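Local coordinates for periplasmic protein (PDB 4FGQ) that acts as a calcium-dependent periplasmic protease, probably a cysteine peptidase of the bacterial transglutaminase-like family, at residues A[127-130]-A[131-134]; A[72-75]-A[76-79]; A[49-52]-A[53-57]. One frame throughout, in Å; residues are numbered along the deposited sequence.

Along the chain the order is interaction 3, then interaction 2, then interaction 1, all within the stretch assigned to the transglutaminase-like cysteine proteinase family. Interaction 3 spans the last turns of helix 43-55, and interaction 2 forms the start of helix 75-81, beside the calcium-site residues. Their centres lie about 14 Å apart, and they touch directly where F78 and I79 pack on F54 and F57; interaction 3 packs behind, its F54 side chain about 9 Å from that of D88. Interaction 1 stands apart, about 27 Å from interaction 2 and about 22 Å from interaction 3 between centres. It is a surface loop joining two strands of the six-stranded antiparallel sheet, across the chain's centre from interaction 2.

Interaction 1. Residues A[127-130]-A[131-134]; sequences YPTP and ESEP
T129 and S132 face each other across a type I beta turn, and their side-chain oxygens, T129 OG1 and S132 OG, approach to 2.5 Å in a short hydrogen bond. The turn is closed in the usual way by S132 N donating to T129 O, at 3.0 Å with an N-H...O angle of 156°. T129 OG1 is set between its own backbone N and carbonyl carbon (chi1 74°), which turns it into the bend. There it also receives a weak, long bond from E131 N, at 3.4 Å.

Two waters extend this network. One is hydrogen-bonded to T129 OG1 and donates to E131 OE2 at 2.6 Å; the glutamate chain bends at chi2, bringing its carboxylate back beside the P130 ring, where E131 OE1 is 3.6 Å from P130 CB. The other donates to two backbone carbonyls, P130 O at 2.9 Å and S132 O at 2.6 Å, and so ties together the outer part of the turn.

The apolar part lies nearer the strands. P134 CB sits over one face of the Y127 ring, 3.6 Å from the centroid and only 9° off its normal, a CH-pi contact, while P134 CG reaches toward the CE2-CZ side of the ring. P128 CB packs more loosely against S132 CB.

Y127 also makes a cation-pi contact with R108, and E133 OE2 is hydrogen-bonded to S148 OG. The whole bend is the exposed link between strands 119-126 and 135-137, antiparallel neighbours in the sheet, with Y127 and P134 in side-chain contact where the loop leaves and rejoins them.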
# COMPACT_ATOMS: atom_id res chain seq x y z
N TYR A 127 0.50 -4.42 -12.18
CA TYR A 127 0.47 -5.21 -13.38
C TYR A 127 0.23 -4.32 -14.60
O TYR A 127 -0.87 -3.77 -14.74
CB TYR A 127 -0.68 -6.23 -13.29
CG TYR A 127 -0.43 -7.36 -12.32
CD1 TYR A 127 -0.60 -7.17 -10.95
CD2 TYR A 127 -0.05 -8.61 -12.76
CE1 TYR A 127 -0.39 -8.22 -10.06
CE2 TYR A 127 0.17 -9.65 -11.88
CZ TYR A 127 0.00 -9.45 -10.53
OH TYR A 127 0.22 -10.49 -9.66
N PRO A 128 1.24 -4.19 -15.48
CA PRO A 128 1.05 -3.44 -16.74
C PRO A 128 -0.16 -3.96 -17.54
O PRO A 128 -0.90 -3.15 -18.10
CB PRO A 128 2.34 -3.72 -17.51
CG PRO A 128 3.35 -3.96 -16.44
CD PRO A 128 2.62 -4.68 -15.34
N THR A 129 -0.31 -5.28 -17.60
CA THR A 129 -1.52 -5.97 -18.05
C THR A 129 -1.68 -7.17 -17.13
O THR A 129 -0.73 -7.52 -16.42
CB THR A 129 -1.43 -6.45 -19.52
OG1 THR A 129 -0.57 -7.60 -19.59
CG2 THR A 129 -0.96 -5.34 -20.46
N PRO A 130 -2.86 -7.81 -17.12
CA PRO A 130 -3.00 -8.92 -16.17
C PRO A 130 -2.10 -10.11 -16.49
O PRO A 130 -1.77 -10.89 -15.59
CB PRO A 130 -4.47 -9.31 -16.31
CG PRO A 130 -5.15 -8.07 -16.82
CD PRO A 130 -4.15 -7.43 -17.73
N GLU A 131 -1.69 -10.23 -17.74
CA GLU A 131 -0.86 -11.34 -18.17
C GLU A 131 0.63 -10.98 -18.08
O GLU A 131 1.50 -11.82 -18.33
CB GLU A 131 -1.22 -11.75 -19.61
CG GLU A 131 -2.66 -12.24 -19.80
CD GLU A 131 -3.70 -11.13 -19.75
OE1 GLU A 131 -4.83 -11.40 -19.28
OE2 GLU A 131 -3.40 -9.99 -20.19
N SER A 132 0.91 -9.74 -17.70
CA SER A 132 2.27 -9.23 -17.68
C SER A 132 2.92 -9.55 -16.35
O SER A 132 2.25 -9.74 -15.33
CB SER A 132 2.31 -7.71 -17.95
OG SER A 132 1.93 -7.43 -19.29
N GLU A 133 4.25 -9.61 -16.36
CA GLU A 133 5.02 -9.75 -15.15
C GLU A 133 4.84 -8.49 -14.30
O GLU A 133 5.03 -7.38 -14.80
CB GLU A 133 6.48 -9.90 -15.54
CG GLU A 133 7.42 -10.08 -14.40
CD GLU A 133 8.82 -10.38 -14.87
OE1 GLU A 133 9.10 -10.26 -16.09
OE2 GLU A 133 9.64 -10.72 -14.02
N PRO A 134 4.48 -8.65 -13.01
CA PRO A 134 4.20 -7.45 -12.21
C PRO A 134 5.47 -6.78 -11.69
O PRO A 134 6.52 -7.42 -11.61
CB PRO A 134 3.37 -7.99 -11.04
CG PRO A 134 3.82 -9.42 -10.90
CD PRO A 134 4.13 -9.89 -12.30
O HOH W 1 -1.74 -8.86 -21.91
O HOH W 2 0.86 -11.84 -14.79

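Interaction 2. Residues A[72-75]-A[76-79]; sequences WKSP and VEFI
S74 and E77 form a capping box at the start of helix 75-81, with S74 as the N-cap. Each side chain bonds to the other's backbone N-H. S74 N donates to E77 OE1 at 2.9 Å and nearly straight (166°), and E77 OE1 accepts with its anti lone pair, the one turned away from OE2. In return E77 N gives a weak bond of 3.3 Å to S74 OG. The serine oxygen is placed between its own backbone N and carbonyl carbon (chi1 70°), and from there it can reach E77 N in the first turn of the helix. The glutamate chain runs extended beyond CG, back past the serine.

Backbone bonds take over where the box leaves off. F78 N donates to S74 O at 3.0 Å, and I79 N to P75 O at the same distance. P75, the first residue of the helix, has no N-H to satisfy, which suits a proline to this place.

The charged ends have partners beyond the cap. E77 OE1 also forms a salt bridge with R191 of helix 183-192, and E77 OE2 is hydrogen-bonded to Y71, a residue of the calcium site seen in this protein. K73 NZ makes salt bridges with D81 and E60, while K73 N is hydrogen-bonded to D88, another calcium-site residue; the capping segment is thus bonded directly to two residues of that site, although no calcium is bound to this chain.

Apolar packing across the cap itself is slight. K73 and E77 touch only at their bases, K73 CB to E77 CB at 4.0 Å, and then diverge. Beside the bond from I79 N to P75 O, I79 CG1 makes a close CH contact with the same carbonyl, 3.4 Å from P75 O.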
# COMPACT_ATOMS: atom_id res chain seq x y z
N TRP A 72 -4.51 -4.60 10.67
CA TRP A 72 -4.24 -3.90 9.41
C TRP A 72 -4.69 -2.45 9.52
O TRP A 72 -5.86 -2.19 9.82
CB TRP A 72 -4.99 -4.55 8.25
CG TRP A 72 -4.47 -5.91 7.84
CD1 TRP A 72 -3.66 -6.74 8.56
CD2 TRP A 72 -4.75 -6.58 6.60
NE1 TRP A 72 -3.42 -7.89 7.85
CE2 TRP A 72 -4.06 -7.82 6.64
CE3 TRP A 72 -5.50 -6.26 5.47
CZ2 TRP A 72 -4.12 -8.74 5.59
CZ3 TRP A 72 -5.55 -7.18 4.42
CH2 TRP A 72 -4.87 -8.39 4.49
N LYS A 73 -3.78 -1.51 9.26
CA LYS A 73 -4.09 -0.08 9.38
C LYS A 73 -4.70 0.50 8.11
O LYS A 73 -4.21 0.26 7.01
CB LYS A 73 -2.82 0.71 9.69
CG LYS A 73 -2.11 0.32 10.97
CD LYS A 73 -0.97 1.32 11.25
CE LYS A 73 -0.06 0.84 12.37
NZ LYS A 73 0.92 1.89 12.77
N SER A 74 -5.75 1.30 8.27
CA SER A 74 -6.25 2.13 7.17
C SER A 74 -5.21 3.19 6.87
O SER A 74 -4.37 3.48 7.72
CB SER A 74 -7.57 2.80 7.55
OG SER A 74 -7.37 3.80 8.53
N PRO A 75 -5.27 3.78 5.66
CA PRO A 75 -4.36 4.88 5.30
C PRO A 75 -4.33 6.00 6.35
O PRO A 75 -3.26 6.47 6.70
CB PRO A 75 -4.95 5.39 3.99
CG PRO A 75 -5.52 4.13 3.36
CD PRO A 75 -6.06 3.33 4.51
N VAL A 76 -5.49 6.41 6.85
CA VAL A 76 -5.51 7.46 7.87
C VAL A 76 -4.76 7.04 9.14
O VAL A 76 -4.03 7.84 9.73
CB VAL A 76 -6.95 7.91 8.18
CG1 VAL A 76 -6.97 8.83 9.40
CG2 VAL A 76 -7.56 8.62 6.97
N GLU A 77 -4.93 5.79 9.55
CA GLU A 77 -4.24 5.30 10.74
C GLU A 77 -2.73 5.27 10.54
O GLU A 77 -1.96 5.57 11.46
CB GLU A 77 -4.76 3.91 11.13
CG GLU A 77 -6.17 3.91 11.69
CD GLU A 77 -6.70 2.51 11.91
OE1 GLU A 77 -6.77 1.74 10.92
OE2 GLU A 77 -7.02 2.16 13.07
N PHE A 78 -2.31 4.89 9.34
CA PHE A 78 -0.89 4.90 8.97
C PHE A 78 -0.34 6.32 9.12
O PHE A 78 0.72 6.53 9.71
CB PHE A 78 -0.74 4.43 7.52
CG PHE A 78 0.69 4.25 7.06
CD1 PHE A 78 1.40 5.31 6.53
CD2 PHE A 78 1.30 3.01 7.12
CE1 PHE A 78 2.71 5.15 6.08
CE2 PHE A 78 2.61 2.84 6.67
CZ PHE A 78 3.31 3.91 6.16
N ILE A 79 -1.05 7.30 8.58
CA ILE A 79 -0.60 8.70 8.68
C ILE A 79 -0.54 9.21 10.12
O ILE A 79 0.44 9.84 10.53
CB ILE A 79 -1.49 9.64 7.83
CG1 ILE A 79 -1.39 9.27 6.35
CG2 ILE A 79 -1.09 11.09 8.03
CD1 ILE A 79 -0.04 9.57 5.70

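Interaction 3. Residues A[49-52]-A[53-57]; sequences KVNS and FFNQF
K49 meets F53 one turn on along helix 43-55: K49 O accepts from F53 N at 2.9 Å, and F53 CB lies close against the same carbonyl, while the lysine chain leads away toward the surface.

V50 makes the apolar contact of the segment. Its CG1 methyl lies in the plane of the F54 ring, at the edge, 3.9 Å from F54 CD2, and the two side chains point the same way from the helix. V50 O accepts from F54 N at 3.2 Å and nearly straight, at 170°. The F54 ring is engaged on a face as well, since F53 CD2 stands 3.6 Å above its plane, over its centre. Around this pair, V50 packs on L97 of helix 86-100 and F54 meets W31 of helix 22-38 edge-to-face.

N51 accepts a more bent bond at its carbonyl, N51 O to N55 N, 3.0 Å. Its amide crosses that of N55 at 68° between planes, with N51 ND2 3.6 Å from N55 ND2. K93 NZ bridges the pair, hydrogen-bonded to OD1 of both asparagines; N55 ND2 turns instead to D138 O.

S52 folds its hydroxyl back along the helix, where OG is hydrogen-bonded to E48 O. Beyond it, Q56 NE2 donates to F53 O at 3.1 Å, a side-chain to backbone bond three residues back.

Residues four apart thus sit together along adjacent sides of the last turns, V50/F54 packing against helix 86-100 and N51/N55 gripping K93 of that same helix, the i, i+4 arrangement characteristic of an alpha-helix.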
# COMPACT_ATOMS: atom_id res chain seq x y z
N LYS A 49 6.93 7.75 -7.22
CA LYS A 49 6.80 8.78 -6.20
C LYS A 49 5.87 8.38 -5.04
O LYS A 49 6.12 8.73 -3.90
CB LYS A 49 6.41 10.13 -6.82
CG LYS A 49 7.55 10.70 -7.66
CD LYS A 49 7.21 12.08 -8.22
CE LYS A 49 8.38 12.60 -9.07
NZ LYS A 49 8.10 13.93 -9.69
N VAL A 50 4.82 7.60 -5.32
CA VAL A 50 4.03 7.07 -4.21
C VAL A 50 4.89 6.10 -3.41
O VAL A 50 4.90 6.11 -2.17
CB VAL A 50 2.74 6.38 -4.72
CG1 VAL A 50 2.01 5.68 -3.55
CG2 VAL A 50 1.84 7.41 -5.36
N ASN A 51 5.65 5.27 -4.12
CA ASN A 51 6.54 4.31 -3.45
C ASN A 51 7.55 5.01 -2.55
O ASN A 51 7.66 4.69 -1.36
CB ASN A 51 7.26 3.45 -4.50
CG ASN A 51 7.80 2.16 -3.92
OD1 ASN A 51 7.13 1.46 -3.15
ND2 ASN A 51 9.04 1.82 -4.31
N SER A 52 8.27 5.99 -3.10
CA SER A 52 9.33 6.68 -2.35
C SER A 52 8.78 7.56 -1.23
O SER A 52 9.40 7.67 -0.15
CB SER A 52 10.24 7.46 -3.30
OG SER A 52 9.57 8.55 -3.93
N PHE A 53 7.62 8.17 -1.45
CA PHE A 53 7.00 9.00 -0.42
C PHE A 53 6.72 8.16 0.81
O PHE A 53 7.10 8.54 1.92
CB PHE A 53 5.68 9.63 -0.91
CG PHE A 53 5.02 10.52 0.13
CD1 PHE A 53 5.42 11.83 0.29
CD2 PHE A 53 3.99 10.03 0.92
CE1 PHE A 53 4.81 12.65 1.24
CE2 PHE A 53 3.39 10.84 1.88
CZ PHE A 53 3.79 12.15 2.04
N PHE A 54 6.06 7.03 0.62
CA PHE A 54 5.71 6.23 1.79
C PHE A 54 6.87 5.45 2.36
O PHE A 54 6.86 5.13 3.55
CB PHE A 54 4.48 5.35 1.49
CG PHE A 54 3.23 6.16 1.44
CD1 PHE A 54 2.80 6.83 2.56
CD2 PHE A 54 2.54 6.34 0.25
CE1 PHE A 54 1.67 7.63 2.54
CE2 PHE A 54 1.39 7.13 0.21
CZ PHE A 54 0.96 7.78 1.36
N ASN A 55 7.90 5.18 1.56
CA ASN A 55 9.01 4.39 2.08
C ASN A 55 9.85 5.10 3.13
O ASN A 55 10.65 4.45 3.82
CB ASN A 55 9.90 3.84 0.96
CG ASN A 55 9.34 2.56 0.38
OD1 ASN A 55 8.46 1.94 0.98
ND2 ASN A 55 9.83 2.17 -0.79
N GLN A 56 9.63 6.40 3.27
CA GLN A 56 10.30 7.24 4.28
C GLN A 56 9.69 7.13 5.67
O GLN A 56 10.25 7.65 6.62
CB GLN A 56 10.21 8.73 3.88
CG GLN A 56 8.83 9.35 4.28
CD GLN A 56 8.72 10.83 4.11
OE1 GLN A 56 9.42 11.60 4.78
NE2 GLN A 56 7.81 11.26 3.24
N PHE A 57 8.52 6.50 5.80
CA PHE A 57 7.82 6.44 7.09
C PHE A 57 8.41 5.37 8.03
O PHE A 57 9.28 4.59 7.62
CB PHE A 57 6.31 6.17 6.88
CG PHE A 57 5.51 7.36 6.40
CD1 PHE A 57 5.73 7.94 5.17
CD2 PHE A 57 4.48 7.86 7.18
CE1 PHE A 57 4.99 9.03 4.74
CE2 PHE A 57 3.72 8.94 6.76
CZ PHE A 57 3.98 9.53 5.53